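Local coordinates for cyclic nucleotide-binding protein (Ruegeria pomeroyi, PDB 3FX3), which probably acts as a DNA-binding transcription regulator of the CRP type, pairing a cyclic nucleotide-binding domain with a helix-turn-helix domain, at residues B[66-69]-B[73-76]; B[54-59]-B[95-100]; B[37-40]-B[44-47]; B[82-87]-B[185-190]; B[60-65]-B[174-179]. All coordinates share one frame; numbering follows the deposited sequence.

Contact 1: residues B[66-69]-B[73-76]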
# COMPACT_ATOMS: atom_id res chain seq x y z
N PHE B 66 0.88 -19.98 -7.70
CA PHE B 66 0.42 -21.00 -6.76
C PHE B 66 1.60 -21.77 -6.16
O PHE B 66 2.66 -21.87 -6.79
CB PHE B 66 -0.55 -21.96 -7.48
CG PHE B 66 0.07 -22.74 -8.61
CD1 PHE B 66 0.12 -22.21 -9.88
CD2 PHE B 66 0.57 -24.02 -8.40
CE1 PHE B 66 0.70 -22.91 -10.94
CE2 PHE B 66 1.15 -24.75 -9.44
CZ PHE B 66 1.20 -24.21 -10.72
N ARG B 67 1.44 -22.27 -4.94
CA ARG B 67 2.42 -23.18 -4.38
C ARG B 67 1.84 -24.55 -4.16
O ARG B 67 0.64 -24.71 -4.01
CB ARG B 67 3.07 -22.64 -3.11
CG ARG B 67 2.14 -22.34 -1.96
CD ARG B 67 2.96 -22.10 -0.65
NE ARG B 67 2.99 -23.28 0.22
CZ ARG B 67 1.96 -23.73 0.95
NH1 ARG B 67 0.77 -23.10 0.92
NH2 ARG B 67 2.10 -24.84 1.70
N MSE B 68 2.72 -25.54 -4.17
CA MSE B 68 2.36 -26.91 -3.91
C MSE B 68 2.33 -27.17 -2.41
O MSE B 68 3.31 -26.96 -1.75
CB MSE B 68 3.38 -27.85 -4.57
CG MSE B 68 3.48 -27.64 -6.08
SE MSE B 68 1.68 -27.75 -6.88
CE MSE B 68 1.19 -29.44 -6.09
N THR B 69 1.19 -27.64 -1.89
CA THR B 69 1.09 -28.08 -0.49
C THR B 69 1.88 -29.39 -0.38
O THR B 69 2.23 -30.00 -1.41
CB THR B 69 -0.40 -28.26 -0.02
OG1 THR B 69 -0.99 -29.45 -0.57
CG2 THR B 69 -1.25 -27.05 -0.44
N SER B 73 -1.50 -30.54 -3.25
CA SER B 73 -2.51 -29.69 -3.87
C SER B 73 -1.95 -28.31 -4.23
O SER B 73 -1.08 -27.78 -3.55
CB SER B 73 -3.73 -29.52 -2.95
OG SER B 73 -4.50 -30.72 -2.95
N GLU B 74 -2.45 -27.77 -5.34
CA GLU B 74 -2.12 -26.42 -5.78
C GLU B 74 -2.93 -25.46 -4.91
O GLU B 74 -4.15 -25.50 -4.94
CB GLU B 74 -2.46 -26.23 -7.27
CG GLU B 74 -1.57 -27.07 -8.24
CD GLU B 74 -1.74 -26.73 -9.75
OE1 GLU B 74 -2.52 -25.81 -10.11
OE2 GLU B 74 -1.04 -27.38 -10.57
N ALA B 75 -2.23 -24.66 -4.12
CA ALA B 75 -2.80 -23.53 -3.39
C ALA B 75 -2.54 -22.21 -4.17
O ALA B 75 -1.41 -21.75 -4.20
CB ALA B 75 -2.14 -23.42 -2.02
N VAL B 76 -3.58 -21.60 -4.76
CA VAL B 76 -3.44 -20.33 -5.48
C VAL B 76 -3.10 -19.21 -4.51
O VAL B 76 -3.76 -19.03 -3.53
CB VAL B 76 -4.69 -19.95 -6.29
CG1 VAL B 76 -4.56 -18.57 -6.95
CG2 VAL B 76 -4.96 -21.03 -7.37

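Contact 2: residues B[54-59]-B[95-100]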
# COMPACT_ATOMS: atom_id res chain seq x y z
N ALA B 54 14.02 -12.83 -14.37
CA ALA B 54 13.31 -11.70 -14.95
C ALA B 54 12.23 -11.26 -14.01
O ALA B 54 11.80 -12.03 -13.11
CB ALA B 54 12.69 -12.08 -16.32
N ILE B 55 11.79 -10.02 -14.21
CA ILE B 55 10.61 -9.49 -13.56
C ILE B 55 9.52 -9.46 -14.62
O ILE B 55 9.80 -9.17 -15.78
CB ILE B 55 10.86 -8.08 -13.02
CG1 ILE B 55 12.01 -8.08 -11.99
CG2 ILE B 55 9.62 -7.53 -12.38
CD1 ILE B 55 12.44 -6.67 -11.53
N HIS B 56 8.30 -9.73 -14.21
CA HIS B 56 7.21 -10.01 -15.15
C HIS B 56 6.11 -8.99 -15.11
O HIS B 56 5.69 -8.57 -14.05
CB HIS B 56 6.64 -11.41 -14.85
CG HIS B 56 7.70 -12.42 -14.58
ND1 HIS B 56 8.46 -12.99 -15.57
CD2 HIS B 56 8.16 -12.92 -13.41
CE1 HIS B 56 9.33 -13.82 -15.03
NE2 HIS B 56 9.17 -13.80 -13.71
N VAL B 57 5.64 -8.62 -16.29
CA VAL B 57 4.55 -7.70 -16.46
C VAL B 57 3.52 -8.26 -17.45
O VAL B 57 3.84 -8.51 -18.63
CB VAL B 57 5.06 -6.35 -17.00
CG1 VAL B 57 3.91 -5.36 -17.05
CG2 VAL B 57 6.23 -5.79 -16.15
N VAL B 58 2.30 -8.48 -16.98
CA VAL B 58 1.23 -9.00 -17.83
C VAL B 58 0.78 -7.88 -18.78
O VAL B 58 0.55 -6.76 -18.33
CB VAL B 58 0.05 -9.52 -17.01
CG1 VAL B 58 -1.04 -10.15 -17.94
CG2 VAL B 58 0.55 -10.51 -15.97
N ILE B 59 0.77 -8.16 -20.08
CA ILE B 59 0.29 -7.23 -21.09
C ILE B 59 -1.17 -7.55 -21.42
O ILE B 59 -1.97 -6.64 -21.66
CB ILE B 59 1.11 -7.32 -22.37
CG1 ILE B 59 2.58 -7.01 -22.06
CG2 ILE B 59 0.54 -6.39 -23.45
CD1 ILE B 59 2.85 -5.75 -21.23
N THR B 95 16.70 -14.98 -5.17
CA THR B 95 16.41 -16.22 -4.48
C THR B 95 15.45 -17.09 -5.34
O THR B 95 14.84 -16.60 -6.27
CB THR B 95 15.83 -15.95 -3.05
OG1 THR B 95 14.79 -14.97 -3.15
CG2 THR B 95 16.95 -15.48 -2.03
N PRO B 96 15.36 -18.38 -5.03
CA PRO B 96 14.57 -19.26 -5.89
C PRO B 96 13.07 -18.92 -5.82
O PRO B 96 12.60 -18.48 -4.79
CB PRO B 96 14.86 -20.67 -5.34
CG PRO B 96 16.22 -20.53 -4.61
CD PRO B 96 16.12 -19.12 -4.01
N TYR B 97 12.33 -19.12 -6.91
CA TYR B 97 10.91 -18.82 -6.91
C TYR B 97 10.21 -19.62 -5.82
O TYR B 97 10.41 -20.82 -5.72
CB TYR B 97 10.28 -19.17 -8.25
CG TYR B 97 10.50 -18.19 -9.37
CD1 TYR B 97 10.10 -16.87 -9.24
CD2 TYR B 97 11.08 -18.59 -10.58
CE1 TYR B 97 10.28 -15.95 -10.27
CE2 TYR B 97 11.25 -17.66 -11.64
CZ TYR B 97 10.82 -16.34 -11.46
OH TYR B 97 10.96 -15.38 -12.47
N PRO B 98 9.40 -18.94 -4.98
CA PRO B 98 8.65 -19.61 -3.92
C PRO B 98 7.30 -20.15 -4.42
O PRO B 98 6.62 -20.85 -3.69
CB PRO B 98 8.43 -18.50 -2.88
CG PRO B 98 8.40 -17.26 -3.65
CD PRO B 98 9.25 -17.48 -4.89
N VAL B 99 6.95 -19.81 -5.66
CA VAL B 99 5.70 -20.20 -6.29
C VAL B 99 5.95 -20.53 -7.76
O VAL B 99 7.02 -20.18 -8.32
CB VAL B 99 4.63 -19.11 -6.18
CG1 VAL B 99 4.27 -18.83 -4.71
CG2 VAL B 99 5.07 -17.84 -6.88
N SER B 100 4.98 -21.22 -8.36
CA SER B 100 4.94 -21.40 -9.81
C SER B 100 3.95 -20.41 -10.39
O SER B 100 3.11 -19.90 -9.66
CB SER B 100 4.51 -22.83 -10.13
OG SER B 100 5.44 -23.74 -9.57
O HOH W 1 10.67 -12.68 -10.68

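Contact 3: residues B[37-40]-B[44-47]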
# COMPACT_ATOMS: atom_id res chain seq x y z
N ARG B 37 6.91 -12.49 -24.60
CA ARG B 37 6.46 -13.86 -24.77
C ARG B 37 4.95 -14.00 -24.70
O ARG B 37 4.29 -13.28 -23.95
CB ARG B 37 7.10 -14.77 -23.73
CG ARG B 37 8.60 -14.92 -23.84
CD ARG B 37 8.97 -15.69 -25.09
NE ARG B 37 10.39 -16.01 -25.13
CZ ARG B 37 11.29 -15.40 -25.91
NH1 ARG B 37 10.93 -14.40 -26.74
NH2 ARG B 37 12.56 -15.77 -25.85
N SER B 38 4.44 -14.98 -25.45
CA SER B 38 3.05 -15.41 -25.40
C SER B 38 2.95 -16.75 -24.76
O SER B 38 3.86 -17.54 -24.91
CB SER B 38 2.49 -15.55 -26.81
OG SER B 38 2.21 -14.25 -27.25
N TYR B 39 1.85 -16.99 -24.07
CA TYR B 39 1.62 -18.26 -23.37
C TYR B 39 0.20 -18.76 -23.70
O TYR B 39 -0.76 -17.97 -23.71
CB TYR B 39 1.82 -18.09 -21.85
CG TYR B 39 3.23 -17.70 -21.49
CD1 TYR B 39 3.62 -16.37 -21.47
CD2 TYR B 39 4.19 -18.67 -21.20
CE1 TYR B 39 4.93 -16.00 -21.18
CE2 TYR B 39 5.49 -18.32 -20.91
CZ TYR B 39 5.86 -16.96 -20.90
OH TYR B 39 7.18 -16.57 -20.62
N ASP B 40 0.06 -20.04 -24.00
CA ASP B 40 -1.27 -20.63 -24.15
C ASP B 40 -1.87 -20.80 -22.76
O ASP B 40 -1.15 -20.85 -21.74
CB ASP B 40 -1.22 -22.02 -24.79
CG ASP B 40 -0.61 -22.02 -26.18
OD1 ASP B 40 -0.65 -20.98 -26.85
OD2 ASP B 40 -0.14 -23.09 -26.62
N THR B 44 3.08 -23.05 -18.47
CA THR B 44 3.98 -22.62 -17.42
C THR B 44 4.83 -21.39 -17.83
O THR B 44 5.42 -21.38 -18.91
CB THR B 44 4.91 -23.77 -17.02
OG1 THR B 44 4.13 -24.81 -16.42
CG2 THR B 44 6.00 -23.31 -16.03
N LEU B 45 4.86 -20.38 -16.97
CA LEU B 45 5.80 -19.24 -17.10
C LEU B 45 7.06 -19.57 -16.35
O LEU B 45 8.15 -19.36 -16.86
CB LEU B 45 5.22 -17.95 -16.53
CG LEU B 45 4.17 -17.20 -17.35
CD1 LEU B 45 2.84 -17.97 -17.37
CD2 LEU B 45 3.98 -15.79 -16.77
N PHE B 46 6.91 -20.05 -15.11
CA PHE B 46 8.01 -20.56 -14.35
C PHE B 46 7.51 -21.47 -13.27
O PHE B 46 6.35 -21.47 -12.93
CB PHE B 46 8.85 -19.43 -13.74
CG PHE B 46 8.07 -18.45 -12.87
CD1 PHE B 46 7.80 -18.74 -11.54
CD2 PHE B 46 7.66 -17.23 -13.37
CE1 PHE B 46 7.10 -17.84 -10.74
CE2 PHE B 46 6.95 -16.32 -12.58
CZ PHE B 46 6.68 -16.62 -11.27
N LEU B 47 8.44 -22.21 -12.71
CA LEU B 47 8.17 -23.15 -11.65
C LEU B 47 8.93 -22.78 -10.37
O LEU B 47 10.06 -22.26 -10.40
CB LEU B 47 8.58 -24.58 -12.08
CG LEU B 47 7.82 -25.22 -13.25
CD1 LEU B 47 8.42 -26.63 -13.57
CD2 LEU B 47 6.29 -25.29 -12.90

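Contact 4: residues B[82-87]-B[185-190]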
# COMPACT_ATOMS: atom_id res chain seq x y z
N ARG B 82 -3.61 -7.70 -17.01
CA ARG B 82 -2.94 -6.66 -17.82
C ARG B 82 -2.60 -5.41 -17.04
O ARG B 82 -3.39 -4.96 -16.23
CB ARG B 82 -3.74 -6.28 -19.07
CG ARG B 82 -4.83 -5.37 -18.87
CD ARG B 82 -5.83 -5.38 -20.08
NE ARG B 82 -5.46 -4.52 -21.19
CZ ARG B 82 -5.55 -3.19 -21.18
NH1 ARG B 82 -5.96 -2.55 -20.09
NH2 ARG B 82 -5.22 -2.48 -22.27
N GLY B 83 -1.39 -4.93 -17.27
CA GLY B 83 -0.85 -3.76 -16.61
C GLY B 83 -0.30 -4.02 -15.22
O GLY B 83 -0.04 -3.09 -14.49
N GLU B 84 -0.13 -5.28 -14.84
CA GLU B 84 0.36 -5.57 -13.49
C GLU B 84 1.68 -6.31 -13.53
O GLU B 84 1.86 -7.23 -14.36
CB GLU B 84 -0.67 -6.39 -12.69
CG GLU B 84 -2.02 -5.67 -12.58
CD GLU B 84 -3.04 -6.47 -11.77
OE1 GLU B 84 -3.13 -7.73 -11.88
OE2 GLU B 84 -3.78 -5.82 -11.00
N SER B 85 2.59 -5.91 -12.64
CA SER B 85 3.91 -6.55 -12.57
C SER B 85 3.97 -7.47 -11.37
O SER B 85 3.21 -7.32 -10.43
CB SER B 85 5.05 -5.52 -12.45
OG SER B 85 4.89 -4.69 -11.31
N PHE B 86 4.88 -8.43 -11.42
CA PHE B 86 5.13 -9.26 -10.25
C PHE B 86 6.53 -9.87 -10.35
O PHE B 86 7.14 -9.86 -11.42
CB PHE B 86 4.03 -10.34 -10.11
CG PHE B 86 3.97 -11.33 -11.27
CD1 PHE B 86 3.20 -11.07 -12.36
CD2 PHE B 86 4.69 -12.50 -11.23
CE1 PHE B 86 3.15 -11.95 -13.43
CE2 PHE B 86 4.61 -13.41 -12.29
CZ PHE B 86 3.85 -13.11 -13.40
N GLY B 87 7.02 -10.43 -9.23
CA GLY B 87 8.34 -11.01 -9.16
C GLY B 87 9.50 -10.06 -8.89
O GLY B 87 10.67 -10.47 -9.00
N ALA B 185 -12.78 -14.19 -6.85
CA ALA B 185 -13.29 -14.18 -5.49
C ALA B 185 -12.13 -14.18 -4.52
O ALA B 185 -12.11 -13.37 -3.58
CB ALA B 185 -14.24 -15.39 -5.25
N GLY B 186 -11.17 -15.06 -4.76
CA GLY B 186 -9.93 -15.10 -3.98
C GLY B 186 -9.25 -13.74 -3.93
O GLY B 186 -8.86 -13.23 -2.86
N ARG B 187 -9.11 -13.12 -5.09
CA ARG B 187 -8.41 -11.86 -5.15
C ARG B 187 -9.12 -10.75 -4.32
O ARG B 187 -8.46 -9.91 -3.66
CB ARG B 187 -8.26 -11.41 -6.58
CG ARG B 187 -7.41 -10.18 -6.69
CD ARG B 187 -6.88 -9.94 -8.09
NE ARG B 187 -6.48 -8.55 -8.22
CZ ARG B 187 -5.76 -8.03 -9.21
NH1 ARG B 187 -5.26 -8.77 -10.20
NH2 ARG B 187 -5.48 -6.74 -9.16
N LEU B 188 -10.45 -10.77 -4.35
CA LEU B 188 -11.21 -9.78 -3.64
C LEU B 188 -11.52 -10.19 -2.22
O LEU B 188 -12.22 -9.50 -1.50
CB LEU B 188 -12.49 -9.44 -4.42
CG LEU B 188 -12.23 -8.85 -5.81
CD1 LEU B 188 -13.54 -8.66 -6.53
CD2 LEU B 188 -11.44 -7.53 -5.74
N GLY B 189 -10.98 -11.31 -1.77
CA GLY B 189 -11.26 -11.79 -0.42
C GLY B 189 -12.73 -12.09 -0.17
O GLY B 189 -13.22 -11.85 0.92
N MSE B 190 -13.45 -12.57 -1.19
CA MSE B 190 -14.90 -12.83 -1.08
C MSE B 190 -15.22 -14.30 -1.21
O MSE B 190 -14.57 -15.01 -1.98
CB MSE B 190 -15.69 -12.09 -2.17
CG MSE B 190 -15.61 -10.59 -2.08
SE MSE B 190 -16.42 -9.69 -3.63
CE MSE B 190 -18.31 -9.77 -3.06

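Contact 5: residues B[60-65]-B[174-179]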
# COMPACT_ATOMS: atom_id res chain seq x y z
N ASP B 60 -1.51 -8.84 -21.41
CA ASP B 60 -2.88 -9.28 -21.69
C ASP B 60 -3.12 -10.63 -21.05
O ASP B 60 -2.20 -11.45 -20.98
CB ASP B 60 -3.08 -9.44 -23.21
CG ASP B 60 -4.56 -9.57 -23.59
OD1 ASP B 60 -5.34 -8.62 -23.34
OD2 ASP B 60 -4.95 -10.63 -24.09
N GLY B 61 -4.35 -10.89 -20.62
CA GLY B 61 -4.71 -12.20 -20.05
C GLY B 61 -4.53 -12.27 -18.55
O GLY B 61 -4.35 -11.25 -17.90
N TRP B 62 -4.62 -13.47 -17.99
CA TRP B 62 -4.58 -13.69 -16.54
C TRP B 62 -3.53 -14.76 -16.22
O TRP B 62 -3.51 -15.83 -16.83
CB TRP B 62 -5.94 -14.16 -16.05
CG TRP B 62 -6.95 -13.08 -16.01
CD1 TRP B 62 -7.75 -12.65 -17.03
CD2 TRP B 62 -7.27 -12.25 -14.88
NE1 TRP B 62 -8.56 -11.61 -16.60
CE2 TRP B 62 -8.27 -11.35 -15.28
CE3 TRP B 62 -6.80 -12.19 -13.56
CZ2 TRP B 62 -8.80 -10.39 -14.42
CZ3 TRP B 62 -7.34 -11.25 -12.70
CH2 TRP B 62 -8.35 -10.38 -13.13
N VAL B 63 -2.68 -14.47 -15.24
CA VAL B 63 -1.65 -15.39 -14.78
C VAL B 63 -1.93 -15.72 -13.33
O VAL B 63 -2.26 -14.83 -12.55
CB VAL B 63 -0.26 -14.73 -14.91
CG1 VAL B 63 0.85 -15.58 -14.29
CG2 VAL B 63 0.01 -14.47 -16.38
N LYS B 64 -1.84 -16.99 -12.96
CA LYS B 64 -1.99 -17.35 -11.54
C LYS B 64 -0.64 -17.75 -10.95
O LYS B 64 0.18 -18.35 -11.63
CB LYS B 64 -3.01 -18.46 -11.35
CG LYS B 64 -2.53 -19.88 -11.66
CD LYS B 64 -3.60 -20.96 -11.33
CE LYS B 64 -3.31 -22.25 -12.12
NZ LYS B 64 -4.29 -23.35 -11.91
N LEU B 65 -0.43 -17.42 -9.69
CA LEU B 65 0.72 -17.88 -8.94
C LEU B 65 0.19 -18.86 -7.90
O LEU B 65 -0.80 -18.57 -7.25
CB LEU B 65 1.42 -16.72 -8.24
CG LEU B 65 2.44 -15.89 -9.03
CD1 LEU B 65 2.06 -15.70 -10.46
CD2 LEU B 65 2.74 -14.52 -8.36
N GLU B 174 -15.47 -3.81 -22.22
CA GLU B 174 -15.46 -5.25 -22.10
C GLU B 174 -14.13 -5.71 -21.52
O GLU B 174 -13.06 -5.37 -22.04
CB GLU B 174 -15.70 -5.86 -23.48
CG GLU B 174 -15.27 -7.31 -23.59
CD GLU B 174 -15.75 -7.98 -24.86
OE1 GLU B 174 -16.72 -7.48 -25.49
OE2 GLU B 174 -15.16 -9.02 -25.22
N VAL B 175 -14.20 -6.48 -20.43
CA VAL B 175 -13.00 -7.01 -19.78
C VAL B 175 -13.03 -8.55 -19.77
O VAL B 175 -14.03 -9.16 -19.44
CB VAL B 175 -12.87 -6.48 -18.34
CG1 VAL B 175 -12.79 -4.96 -18.35
CG2 VAL B 175 -14.02 -6.95 -17.47
N THR B 176 -11.92 -9.16 -20.17
CA THR B 176 -11.82 -10.62 -20.21
C THR B 176 -11.55 -11.14 -18.78
O THR B 176 -10.74 -10.56 -18.05
CB THR B 176 -10.66 -11.04 -21.11
OG1 THR B 176 -9.47 -10.48 -20.57
CG2 THR B 176 -10.86 -10.53 -22.55
N LEU B 177 -12.23 -12.21 -18.37
CA LEU B 177 -12.05 -12.77 -17.03
C LEU B 177 -11.70 -14.24 -17.13
O LEU B 177 -12.01 -14.89 -18.12
CB LEU B 177 -13.33 -12.65 -16.21
CG LEU B 177 -13.91 -11.27 -15.92
CD1 LEU B 177 -15.30 -11.39 -15.31
CD2 LEU B 177 -12.96 -10.47 -15.02
N PRO B 178 -11.10 -14.79 -16.07
CA PRO B 178 -10.94 -16.24 -16.03
C PRO B 178 -12.28 -16.91 -16.07
O PRO B 178 -13.26 -16.37 -15.56
CB PRO B 178 -10.28 -16.51 -14.67
CG PRO B 178 -9.85 -15.20 -14.16
CD PRO B 178 -10.70 -14.15 -14.81
N TYR B 179 -12.33 -18.09 -16.69
CA TYR B 179 -13.51 -18.92 -16.65
C TYR B 179 -13.85 -19.29 -15.20
O TYR B 179 -15.00 -19.25 -14.81
CB TYR B 179 -13.28 -20.17 -17.49
CG TYR B 179 -14.51 -21.02 -17.66
CD1 TYR B 179 -14.92 -21.90 -16.65
CD2 TYR B 179 -15.26 -20.98 -18.83
CE1 TYR B 179 -16.03 -22.71 -16.80
CE2 TYR B 179 -16.40 -21.81 -19.00
CZ TYR B 179 -16.77 -22.66 -17.98
OH TYR B 179 -17.88 -23.47 -18.11

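Contact 1: residues B[66-69]-B[73-76]
F66, S73 and A75 lose the most surface where strand 62-68 turns back as strand 74-81, an antiparallel beta hairpin at an edge of one sheet of the cyclic nucleotide-binding domain. R67 and A75 form the hydrogen-bonded pair: A75 N reaches R67 O at 2.9 Å, and R67 N returns a bond to A75 O. F66 with V76 and M68 with E74 are the flanking non-hydrogen-bonded pairs, whose side chains share one sheet face; A75 CB lies on the other face beside T69 CG2. On the first, E74's carboxylate stacks over one face of the F66 ring, offset toward the CE2 side, the planes 20° apart, with E74 CD 3.5 Å from F66 CE2. F66 is placed for this by chi1 of 63°, which sets CG between the backbone N and carbonyl carbon. K64 makes a cation-pi contact with the same ring, so acid and base border it. M68 runs alongside E74, its selenium atom SE 3.6 Å from E74 CG. Toward the turn, S73 is held through its backbone at both ends: S73 O accepts a straight bond from T69 N (2.8 Å, 179°), while S73 N donates to the hydroxyl T69 OG1 at 2.9 Å.

Contact 2: residues B[54-59]-B[95-100]
The hydroxyl of Y97 meets the NE2 edge of the H56 imidazole in a buried polar contact between strand 54-58 and the loop that follows helix 88-93. The tyrosine can be traced outward. Its CB leaves the backbone in the direction of the strand, and chi1 of -78°, with CG opposite the carbonyl carbon, directs the ring toward H56. Along the body of the ring, F46 stacks against it and V90 of helix 88-93 packs on the side chain. At the far end Y97 CZ comes to 3.8 Å from H56 NE2. The hydroxyl makes the bond: H56 NE2 donates to Y97 OH at 2.7 Å with an N-H...O angle of 158°, and the oxygen lies only 2° out of the imidazole plane. A water provides a second link, donating to A54 O at 2.8 Å and accepting from Y97 OH at the longer distance of 3.3 Å. The other imidazole nitrogen, H56 ND1, is hydrogen-bonded to H111, which helps fix the ring's rotation. This polar chain lies in the cupin-like beta fold, where strand 54-58 runs between strands 107-113 and 84-86, F46 and F86 border the imidazole, and helix 88-93 adjoins the tyrosine.

Contact 3: residues B[37-40]-B[44-47]
L45 presses its branch point against the ring of Y39, and this is where the two segments fit closely. L45 CG lies 3.9 Å from the ring centroid and only 8° off the ring normal, a CH-pi contact centred over the face. L45 CD1 reaches toward the near end of the ring, 4.1 Å from Y39 CG, while L45 CG, over the centre, is 3.9 Å from Y39 CZ. Chi1 of -63° places the Y39 ring opposite its own carbonyl carbon, from where it extends toward L45. In the eight-stranded beta fold of the cyclic nucleotide-binding domain, strand 35-39 is an outermost strand of one sheet and strand 44-46 of the other, so the pair joins the two sheets at their margins. The chain turns a corner at L45, and L45 and F46 both face A101 in a classic beta bulge. Away from the leucine the fit is looser: T44 contributes mainly its carbonyl, with T44 O 3.7 Å from Y39 CE2, and its CB points away from the tyrosine. The phenol oxygen is bound elsewhere, to H111. At the backbone end of the tyrosine, D40 and S38 are exposed, and a glycerol, probably from the crystallisation liquor, is hydrogen-bonded to D40 OD1 and, weakly, to S38 O.

Contact 4: residues B[82-87]-B[185-190]
E84 and R187 approach head-on from opposite directions and form a bidentate salt bridge between the cyclic nucleotide-binding domain, at strand 84-86, and the Crp-like helix-turn-helix domain, at helix 182-187. The carboxylate and guanidinium are nearly coplanar, 15° apart, so each oxygen faces one terminal nitrogen. R187 NH2 donates to E84 OE2 at 2.7 Å, and R187 NH1 donates to E84 OE1 at 2.9 Å. Both oxygens use their syn lone pairs, and both lie close to the guanidinium plane. The reach is long: E84 CA and R187 CA are 13.6 Å apart. The arginine covers its share with CG opposite the backbone N (chi1 -174°) and a chain extended out to NE, while the glutamate is extended beyond CG. The helix carrying R187 ends in a Schellman motif with G189 as the C-prime residue, where M190 N bonds to A185 O at 2.9 Å and G189 N to G186 O. R187 NH2 also forms a salt bridge with E147 of the second subunit, so the guanidinium connects two domains and two chains, and two acids facing one arginine would probably stabilise its positive charge. On the glutamate side, T81 N donates to OE1, which helps hold the carboxylate in line. The straighter of the two bonds is R187 NH2 to E84 OE2, with an N-H...O angle of 168°.

Contact 5: residues B[60-65]-B[174-179]
W62 NE1 donates to T176 O at 2.8 Å, a hydrogen bond that crosses the interface between the cyclic nucleotide-binding domain and the Crp-like helix-turn-helix domain. The bond is nearly straight at the hydrogen (167°), and the oxygen lies at the indole edge, close to the ring plane. Seen from the acceptor it is less regular, because the nitrogen stands 37° above the carbonyl plane of T176 and thus not on a lone pair. With CG opposite its own carbonyl carbon, the indole leaves strand 62-68 toward the end of strand 173-176. There the chain passes from T176 through L177 to P178 around the indole. L177 meets it by CA, 3.7 Å from W62 NE1; its side chain stays further off, L177 CD2 4.2 Å from W62 CZ2. The proline covers one face: its ring crosses the indole at an angle, P178 CG being 4.0 Å from both W62 CG and W62 CD2. I184 and R187 of helix 182-187 also pack on W62. The bonded edge and the proline-covered face together limit how the indole can tilt. Closest over the five-membered ring is P178 CD, 3.7 Å from its centroid and 9° off the normal.

Overall arrangement
Contacts 2 and 5 are buried, whereas contacts 1, 3 and 4 involve mostly partly or fully exposed residues, although contact 4 lies close to the centre of the chain. Contacts 1, 2 and 3 stay within the cyclic nucleotide-binding domain; contacts 4 and 5 join it to the helix-turn-helix domain, their centres about 10 Å apart. Contacts 1 and 5 use opposite ends of strand 62-68, one through main-chain pairing and the other through a single indole. Strands 54-58 and 84-86 of contacts 2 and 4 are neighbours in one sheet. F46 links contacts 2 and 3. Chemistry follows place: backbone bonds in the hairpin, a buried chain of hydrogen bonds through histidine and tyrosine, CH-pi packing in 3, an indole hydrogen bond plus CH-pi packing in 5, and charge in 4.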